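PDB 2BL8: enterocine A immunity protein from Enterococcus faecium, which confers on its producer immunity to the pediocin-like bacteriocin enterocin A. Local coordinates for residues 10-15 against 29-34; 57-62 against 75-80. One frame throughout, in Å; residues are numbered along the deposited sequence.

Contact 1 of 2, residues 10-15 against 29-34; sequences HELYND and EVLQKV
Segments 10-15 and 29-34 belong to neighbouring helices that run nearly antiparallel, their local axes 9.7 Å apart with 154° between the chain directions, and the backbones come nearest at Y13 and L31, whose CA atoms lie 6.3 Å apart. L31 packs against both L12 and Y13. Its CG stands anti to the carbonyl carbon (chi1 -73°), which sends CD1 toward the opposite helix, 3.9 Å from the CA of Y13, against the main chain itself, while CD2, branching off across that direction, meets CD2 of L12 at 4.1 Å. The L12 and L31 side chains cross at about a right angle, with CG of L12 also near CD1 of L31. The two helices, 5-17 and 25-38, form an antiparallel pair within the four-helix bundle of this immunity-protein family. On its inner side the pair is covered by the other two helices, L54 packing on L31 and I77 on L12. The phenol of Y13 swings the other way, over the outer flank of the neighbouring helix. The ring turns one edge to L31, and CD1 of Y13 lies 3.9 Å from CB of that residue, close to the ring plane. Farther out, CE1 of Y13 reaches CB of Q32 at 4.2 Å; the Q32 chain bends at chi2, and its amide plane stands 58° from the ring.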
ATOM      1  N   HIS A  10      -0.212  -2.836  -9.091  1.00 16.79           N
ATOM      2  CA  HIS A  10      -0.610  -2.462 -10.444  1.00 18.47           C
ATOM      3  C   HIS A  10      -2.068  -2.012 -10.441  1.00 18.29           C
ATOM      4  O   HIS A  10      -2.410  -0.994 -11.040  1.00 18.52           O
ATOM      5  CB  HIS A  10      -0.424  -3.654 -11.390  1.00 19.24           C
ATOM      6  CG  HIS A  10      -0.470  -3.292 -12.843  1.00 20.59           C
ATOM      7  ND1 HIS A  10      -0.057  -4.156 -13.836  1.00 22.80           N
ATOM      8  CD2 HIS A  10      -0.875  -2.164 -13.473  1.00 23.34           C
ATOM      9  CE1 HIS A  10      -0.202  -3.575 -15.013  1.00 23.55           C
ATOM     10  NE2 HIS A  10      -0.697  -2.363 -14.821  1.00 25.31           N
ATOM     11  N   GLU A  11      -2.922  -2.760  -9.752  1.00 17.18           N
ATOM     12  CA  GLU A  11      -4.340  -2.416  -9.689  1.00 18.00           C
ATOM     13  C   GLU A  11      -4.595  -1.108  -8.944  1.00 18.03           C
ATOM     14  O   GLU A  11      -5.440  -0.312  -9.352  1.00 17.93           O
ATOM     15  CB  GLU A  11      -5.129  -3.556  -9.041  1.00 18.14           C
ATOM     16  CG  GLU A  11      -5.087  -4.852  -9.841  1.00 21.45           C
ATOM     17  CD  GLU A  11      -5.793  -6.006  -9.151  1.00 23.35           C
ATOM     18  OE1 GLU A  11      -5.808  -6.042  -7.902  1.00 25.41           O
ATOM     19  OE2 GLU A  11      -6.319  -6.888  -9.859  1.00 24.00           O
ATOM     20  N   LEU A  12      -3.863  -0.883  -7.859  1.00 17.95           N
ATOM     21  CA  LEU A  12      -4.033   0.340  -7.083  1.00 16.84           C
ATOM     22  C   LEU A  12      -3.564   1.531  -7.922  1.00 17.89           C
ATOM     23  O   LEU A  12      -4.214   2.578  -7.948  1.00 18.84           O
ATOM     24  CB  LEU A  12      -3.235   0.253  -5.775  1.00 17.40           C
ATOM     25  CG  LEU A  12      -3.377   1.396  -4.764  1.00 16.32           C
ATOM     26  CD1 LEU A  12      -4.836   1.547  -4.347  1.00 16.75           C
ATOM     27  CD2 LEU A  12      -2.507   1.105  -3.548  1.00 17.44           C
ATOM     28  N   TYR A  13      -2.448   1.356  -8.622  1.00 17.87           N
ATOM     29  CA  TYR A  13      -1.900   2.414  -9.464  1.00 17.94           C
ATOM     30  C   TYR A  13      -2.906   2.805 -10.542  1.00 18.03           C
ATOM     31  O   TYR A  13      -3.222   3.982 -10.716  1.00 19.07           O
ATOM     32  CB  TYR A  13      -0.608   1.950 -10.142  1.00 18.21           C
ATOM     33  CG  TYR A  13       0.026   3.014 -11.016  1.00 19.41           C
ATOM     34  CD1 TYR A  13       1.103   3.768 -10.558  1.00 19.60           C
ATOM     35  CD2 TYR A  13      -0.486   3.299 -12.283  1.00 22.41           C
ATOM     36  CE1 TYR A  13       1.657   4.785 -11.336  1.00 22.27           C
ATOM     37  CE2 TYR A  13       0.057   4.314 -13.067  1.00 21.93           C
ATOM     38  CZ  TYR A  13       1.129   5.053 -12.585  1.00 21.54           C
ATOM     39  OH  TYR A  13       1.671   6.061 -13.353  1.00 26.44           O
ATOM     40  N   ASN A  14      -3.396   1.806 -11.270  1.00 18.79           N
ATOM     41  CA  ASN A  14      -4.350   2.041 -12.347  1.00 20.70           C
ATOM     42  C   ASN A  14      -5.649   2.669 -11.876  1.00 20.62           C
ATOM     43  O   ASN A  14      -6.190   3.552 -12.540  1.00 21.34           O
ATOM     44  CB  ASN A  14      -4.644   0.732 -13.086  1.00 21.92           C
ATOM     45  CG  ASN A  14      -3.549   0.364 -14.067  1.00 23.92           C
ATOM     46  OD1 ASN A  14      -2.447   0.911 -14.019  1.00 25.79           O
ATOM     47  ND2 ASN A  14      -3.846  -0.571 -14.962  1.00 26.68           N
ATOM     48  N   ASP A  15      -6.154   2.227 -10.730  1.00 19.87           N
ATOM     49  CA  ASP A  15      -7.406   2.776 -10.221  1.00 18.76           C
ATOM     50  C   ASP A  15      -7.263   4.257  -9.878  1.00 19.05           C
ATOM     51  O   ASP A  15      -8.151   5.061 -10.161  1.00 21.61           O
ATOM     52  CB  ASP A  15      -7.869   2.013  -8.980  1.00 19.16           C
ATOM     53  CG  ASP A  15      -9.318   2.294  -8.645  1.00 20.34           C
ATOM     54  OD1 ASP A  15     -10.194   1.823  -9.399  1.00 22.23           O
ATOM     55  OD2 ASP A  15      -9.583   2.995  -7.646  1.00 18.56           O
ATOM     56  N   GLU A  29       3.877   7.956  -8.279  1.00 19.63           N
ATOM     57  CA  GLU A  29       5.311   7.831  -8.508  1.00 21.40           C
ATOM     58  C   GLU A  29       5.894   6.754  -7.601  1.00 21.30           C
ATOM     59  O   GLU A  29       6.713   5.939  -8.030  1.00 20.57           O
ATOM     60  CB  GLU A  29       6.003   9.171  -8.244  1.00 25.56           C
ATOM     61  CG  GLU A  29       7.503   9.164  -8.497  1.00 30.90           C
ATOM     62  CD  GLU A  29       8.114  10.544  -8.367  1.00 35.61           C
ATOM     63  OE1 GLU A  29       7.625  11.469  -9.049  1.00 38.99           O
ATOM     64  OE2 GLU A  29       9.081  10.703  -7.590  1.00 39.37           O
ATOM     65  N   VAL A  30       5.467   6.751  -6.343  1.00 19.79           N
ATOM     66  CA  VAL A  30       5.947   5.763  -5.388  1.00 19.10           C
ATOM     67  C   VAL A  30       5.463   4.368  -5.772  1.00 18.40           C
ATOM     68  O   VAL A  30       6.228   3.406  -5.731  1.00 19.14           O
ATOM     69  CB  VAL A  30       5.476   6.096  -3.956  1.00 18.64           C
ATOM     70  CG1 VAL A  30       5.789   4.939  -3.027  1.00 19.70           C
ATOM     71  CG2 VAL A  30       6.185   7.354  -3.464  1.00 19.37           C
ATOM     72  N   LEU A  31       4.193   4.255  -6.146  1.00 16.80           N
ATOM     73  CA  LEU A  31       3.656   2.962  -6.549  1.00 14.92           C
ATOM     74  C   LEU A  31       4.447   2.430  -7.740  1.00 17.68           C
ATOM     75  O   LEU A  31       4.765   1.241  -7.806  1.00 16.83           O
ATOM     76  CB  LEU A  31       2.175   3.090  -6.913  1.00 16.04           C
ATOM     77  CG  LEU A  31       1.239   3.282  -5.718  1.00 15.06           C
ATOM     78  CD1 LEU A  31      -0.162   3.605  -6.223  1.00 15.13           C
ATOM     79  CD2 LEU A  31       1.232   2.021  -4.861  1.00 16.37           C
ATOM     80  N   GLN A  32       4.767   3.321  -8.673  1.00 16.89           N
ATOM     81  CA  GLN A  32       5.527   2.942  -9.855  1.00 18.28           C
ATOM     82  C   GLN A  32       6.869   2.354  -9.445  1.00 19.03           C
ATOM     83  O   GLN A  32       7.249   1.277  -9.900  1.00 20.35           O
ATOM     84  CB  GLN A  32       5.763   4.162 -10.748  1.00 18.83           C
ATOM     85  CG  GLN A  32       6.694   3.881 -11.920  1.00 21.79           C
ATOM     86  CD  GLN A  32       6.062   2.982 -12.960  1.00 23.48           C
ATOM     87  OE1 GLN A  32       5.181   3.407 -13.708  1.00 26.49           O
ATOM     88  NE2 GLN A  32       6.507   1.732 -13.013  1.00 24.59           N
ATOM     89  N   LYS A  33       7.576   3.078  -8.581  1.00 18.74           N
ATOM     90  CA  LYS A  33       8.884   2.668  -8.086  1.00 20.89           C
ATOM     91  C   LYS A  33       8.830   1.307  -7.401  1.00 21.45           C
ATOM     92  O   LYS A  33       9.701   0.462  -7.609  1.00 20.77           O
ATOM     93  CB  LYS A  33       9.413   3.722  -7.108  1.00 24.62           C
ATOM     94  CG  LYS A  33      10.824   3.470  -6.595  1.00 30.67           C
ATOM     95  CD  LYS A  33      11.294   4.623  -5.716  1.00 33.98           C
ATOM     96  CE  LYS A  33      12.718   4.408  -5.223  1.00 36.12           C
ATOM     97  NZ  LYS A  33      13.200   5.554  -4.397  1.00 37.80           N
ATOM     98  N   VAL A  34       7.807   1.101  -6.578  1.00 18.53           N
ATOM     99  CA  VAL A  34       7.648  -0.162  -5.865  1.00 18.33           C
ATOM    100  C   VAL A  34       7.397  -1.318  -6.834  1.00 18.34           C
ATOM    101  O   VAL A  34       7.968  -2.401  -6.681  1.00 18.07           O
ATOM    102  CB  VAL A  34       6.482  -0.068  -4.851  1.00 18.39           C
ATOM    103  CG1 VAL A  34       6.225  -1.421  -4.204  1.00 18.40           C
ATOM    104  CG2 VAL A  34       6.817   0.955  -3.792  1.00 18.26           C
TER

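Contact 2 of 2, residues 57-62 against 75-80; sequences YLYFTA and ELIRNL
I77 of segment 75-80 points at segment 57-62 and offers a different branch to each of two side chains there, L58 and Y59. Its CG1 is anti to the carbonyl carbon (chi1 -63°) and its CG2 anti to the backbone N, an arrangement that spreads the branches: the longer arm goes to L58, the short methyl to Y59. L58 answers with a single methyl. Its CD1 lies 4.0 Å from CD1 of I77 and equally near CG1, hence it rests alongside the last bond of the isoleucine arm, and the two side chains meet at a slant. Y59 arrives differently. Its first bond does not head for the partner helix, yet the long phenol carries its far end there, sliding past I77 in the opposite direction. The methyl CG2 of I77 sits against the hydroxyl end of the ring, 3.7 Å from OH and 3.9 Å from CE2 of Y59. This is van der Waals contact between a methyl and the phenol. The backbones stay well apart, 8.5 Å between the CA atoms of L58 and I77, and large side chains bridge the interval. Within segment 57-62, T61 turns its hydroxyl back on the preceding turn: OG1 donates to the carbonyl O of Y57 at 2.7 Å from above the carbonyl plane, and the same oxygen also accepts the backbone N-H of T61. L12 of helix 5-17 packs on both L58 and I77, V55 and F69 add to the cover round I77, and I27 of helix 25-38 lies on L58. Side chains from all four helices thus converge here, as in the hydrophobic core of a four-helix bundle, the fold of this immunity protein.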
ATOM      1  N   TYR A  57       3.761   4.823   4.060  1.00 13.33           N
ATOM      2  CA  TYR A  57       3.741   6.028   3.239  1.00 15.81           C
ATOM      3  C   TYR A  57       2.332   6.422   2.790  1.00 15.78           C
ATOM      4  O   TYR A  57       1.949   7.592   2.863  1.00 16.04           O
ATOM      5  CB  TYR A  57       4.628   5.830   2.004  1.00 16.45           C
ATOM      6  CG  TYR A  57       4.486   6.924   0.972  1.00 19.64           C
ATOM      7  CD1 TYR A  57       5.133   8.149   1.127  1.00 21.06           C
ATOM      8  CD2 TYR A  57       3.663   6.748  -0.137  1.00 21.77           C
ATOM      9  CE1 TYR A  57       4.960   9.175   0.195  1.00 22.89           C
ATOM     10  CE2 TYR A  57       3.481   7.761  -1.066  1.00 22.73           C
ATOM     11  CZ  TYR A  57       4.130   8.971  -0.896  1.00 22.19           C
ATOM     12  OH  TYR A  57       3.936   9.971  -1.823  1.00 25.17           O
ATOM     13  N   LEU A  58       1.559   5.445   2.330  1.00 14.62           N
ATOM     14  CA  LEU A  58       0.213   5.731   1.851  1.00 13.55           C
ATOM     15  C   LEU A  58      -0.661   6.382   2.920  1.00 14.40           C
ATOM     16  O   LEU A  58      -1.326   7.385   2.655  1.00 15.74           O
ATOM     17  CB  LEU A  58      -0.447   4.448   1.325  1.00 13.59           C
ATOM     18  CG  LEU A  58       0.201   3.884   0.050  1.00 13.19           C
ATOM     19  CD1 LEU A  58      -0.440   2.555  -0.326  1.00 14.36           C
ATOM     20  CD2 LEU A  58       0.052   4.881  -1.090  1.00 14.71           C
ATOM     21  N   TYR A  59      -0.659   5.829   4.125  1.00 14.59           N
ATOM     22  CA  TYR A  59      -1.485   6.400   5.184  1.00 14.94           C
ATOM     23  C   TYR A  59      -0.932   7.717   5.703  1.00 16.55           C
ATOM     24  O   TYR A  59      -1.693   8.618   6.052  1.00 17.23           O
ATOM     25  CB  TYR A  59      -1.648   5.397   6.325  1.00 14.89           C
ATOM     26  CG  TYR A  59      -2.590   4.271   5.985  1.00 16.52           C
ATOM     27  CD1 TYR A  59      -3.952   4.507   5.778  1.00 16.18           C
ATOM     28  CD2 TYR A  59      -2.120   2.964   5.843  1.00 17.04           C
ATOM     29  CE1 TYR A  59      -4.822   3.464   5.437  1.00 17.61           C
ATOM     30  CE2 TYR A  59      -2.978   1.920   5.503  1.00 18.45           C
ATOM     31  CZ  TYR A  59      -4.325   2.176   5.302  1.00 18.47           C
ATOM     32  OH  TYR A  59      -5.167   1.135   4.973  1.00 22.21           O
ATOM     33  N   PHE A  60       0.391   7.833   5.756  1.00 16.85           N
ATOM     34  CA  PHE A  60       1.001   9.071   6.213  1.00 18.22           C
ATOM     35  C   PHE A  60       0.678  10.184   5.219  1.00 19.69           C
ATOM     36  O   PHE A  60       0.277  11.284   5.600  1.00 18.88           O
ATOM     37  CB  PHE A  60       2.520   8.920   6.317  1.00 20.68           C
ATOM     38  CG  PHE A  60       3.237  10.226   6.494  1.00 21.69           C
ATOM     39  CD1 PHE A  60       3.146  10.926   7.691  1.00 22.84           C
ATOM     40  CD2 PHE A  60       3.962  10.782   5.445  1.00 25.80           C
ATOM     41  CE1 PHE A  60       3.765  12.164   7.843  1.00 24.55           C
ATOM     42  CE2 PHE A  60       4.584  12.017   5.585  1.00 25.45           C
ATOM     43  CZ  PHE A  60       4.484  12.710   6.788  1.00 24.04           C
ATOM     44  N   THR A  61       0.862   9.887   3.939  1.00 18.66           N
ATOM     45  CA  THR A  61       0.609  10.858   2.883  1.00 20.38           C
ATOM     46  C   THR A  61      -0.858  11.265   2.855  1.00 21.58           C
ATOM     47  O   THR A  61      -1.180  12.436   2.686  1.00 21.59           O
ATOM     48  CB  THR A  61       0.997  10.283   1.512  1.00 21.22           C
ATOM     49  OG1 THR A  61       2.381   9.916   1.531  1.00 23.92           O
ATOM     50  CG2 THR A  61       0.768  11.311   0.414  1.00 23.62           C
ATOM     51  N   ALA A  62      -1.738  10.285   3.017  1.00 20.87           N
ATOM     52  CA  ALA A  62      -3.174  10.527   3.010  1.00 22.01           C
ATOM     53  C   ALA A  62      -3.554  11.496   4.120  1.00 22.72           C
ATOM     54  O   ALA A  62      -4.334  12.421   3.907  1.00 23.45           O
ATOM     55  CB  ALA A  62      -3.921   9.211   3.179  1.00 22.20           C
ATOM     56  N   GLU A  75      -9.429  -1.239   0.422  1.00 14.71           N
ATOM     57  CA  GLU A  75      -9.450  -2.691   0.423  1.00 14.46           C
ATOM     58  C   GLU A  75      -8.207  -3.249  -0.267  1.00 13.19           C
ATOM     59  O   GLU A  75      -7.633  -4.241   0.186  1.00 13.68           O
ATOM     60  CB  GLU A  75     -10.742  -3.179  -0.241  1.00 13.31           C
ATOM     61  CG  GLU A  75     -11.950  -2.958   0.670  1.00 14.57           C
ATOM     62  CD  GLU A  75     -13.263  -2.816  -0.066  1.00 16.66           C
ATOM     63  OE1 GLU A  75     -13.337  -3.165  -1.262  1.00 16.76           O
ATOM     64  OE2 GLU A  75     -14.237  -2.356   0.572  1.00 17.98           O
ATOM     65  N   LEU A  76      -7.779  -2.609  -1.350  1.00 12.81           N
ATOM     66  CA  LEU A  76      -6.574  -3.054  -2.036  1.00 11.23           C
ATOM     67  C   LEU A  76      -5.366  -2.853  -1.117  1.00 12.65           C
ATOM     68  O   LEU A  76      -4.497  -3.717  -1.033  1.00 12.77           O
ATOM     69  CB  LEU A  76      -6.364  -2.276  -3.334  1.00 12.26           C
ATOM     70  CG  LEU A  76      -7.361  -2.585  -4.453  1.00 12.59           C
ATOM     71  CD1 LEU A  76      -7.089  -1.667  -5.640  1.00 13.68           C
ATOM     72  CD2 LEU A  76      -7.246  -4.051  -4.853  1.00 15.99           C
ATOM     73  N   ILE A  77      -5.311  -1.720  -0.423  1.00 12.31           N
ATOM     74  CA  ILE A  77      -4.181  -1.469   0.470  1.00 13.48           C
ATOM     75  C   ILE A  77      -4.159  -2.521   1.579  1.00 13.51           C
ATOM     76  O   ILE A  77      -3.098  -3.000   1.970  1.00 13.50           O
ATOM     77  CB  ILE A  77      -4.241  -0.044   1.070  1.00 13.46           C
ATOM     78  CG1 ILE A  77      -4.132   0.992  -0.058  1.00 14.10           C
ATOM     79  CG2 ILE A  77      -3.088   0.159   2.045  1.00 14.35           C
ATOM     80  CD1 ILE A  77      -4.378   2.428   0.392  1.00 15.03           C
ATOM     81  N   ARG A  78      -5.339  -2.889   2.069  1.00 14.33           N
ATOM     82  CA  ARG A  78      -5.451  -3.906   3.115  1.00 16.48           C
ATOM     83  C   ARG A  78      -4.910  -5.244   2.616  1.00 15.34           C
ATOM     84  O   ARG A  78      -4.157  -5.925   3.316  1.00 14.17           O
ATOM     85  CB  ARG A  78      -6.918  -4.072   3.521  1.00 17.55           C
ATOM     86  CG  ARG A  78      -7.180  -5.159   4.547  1.00 23.40           C
ATOM     87  CD  ARG A  78      -8.675  -5.308   4.801  1.00 27.53           C
ATOM     88  NE  ARG A  78      -9.371  -5.859   3.641  1.00 32.84           N
ATOM     89  CZ  ARG A  78     -10.689  -5.812   3.464  1.00 34.44           C
ATOM     90  NH1 ARG A  78     -11.464  -5.231   4.371  1.00 35.82           N
ATOM     91  NH2 ARG A  78     -11.235  -6.350   2.382  1.00 34.70           N
ATOM     92  N   ASN A  79      -5.297  -5.618   1.400  1.00 16.37           N
ATOM     93  CA  ASN A  79      -4.853  -6.874   0.816  1.00 16.63           C
ATOM     94  C   ASN A  79      -3.343  -6.882   0.593  1.00 16.30           C
ATOM     95  O   ASN A  79      -2.692  -7.913   0.786  1.00 15.96           O
ATOM     96  CB  ASN A  79      -5.603  -7.135  -0.495  1.00 19.90           C
ATOM     97  CG  ASN A  79      -7.079  -7.424  -0.272  1.00 24.31           C
ATOM     98  OD1 ASN A  79      -7.849  -7.567  -1.221  1.00 28.42           O
ATOM     99  ND2 ASN A  79      -7.478  -7.520   0.994  1.00 27.02           N
ATOM    100  N   LEU A  80      -2.781  -5.738   0.210  1.00 15.05           N
ATOM    101  CA  LEU A  80      -1.340  -5.651  -0.011  1.00 16.55           C
ATOM    102  C   LEU A  80      -0.589  -5.948   1.288  1.00 16.04           C
ATOM    103  O   LEU A  80       0.373  -6.715   1.303  1.00 14.47           O
ATOM    104  CB  LEU A  80      -0.957  -4.265  -0.541  1.00 18.00           C
ATOM    105  CG  LEU A  80       0.508  -4.111  -0.965  1.00 19.66           C
ATOM    106  CD1 LEU A  80       0.839  -5.101  -2.072  1.00 21.98           C
ATOM    107  CD2 LEU A  80       0.758  -2.686  -1.430  1.00 24.23           C
TER

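How the contacts relate
Contact 1 joins helices 5-17 and 25-38, contact 2 helices 48-64 and 71-84, so the two share no helix and together involve all four. They touch in the interior, where L12 CD2 lies 3.9 Å from I77 CG1, and again between the partly exposed V30 and Y57, where V30 CG2 lies 3.6 Å from Y57 CE2. Contact 2 is buried and contact 1 only partly; their centres lie about 4 Å and about 9 Å from the centre of the chain. Both rely on apolar packing with a tyrosine on the partly exposed margin, but the closeness differs. In 10-15 against 29-34 a leucine reaches the opposing main chain; in 57-62 against 75-80 only side chains touch.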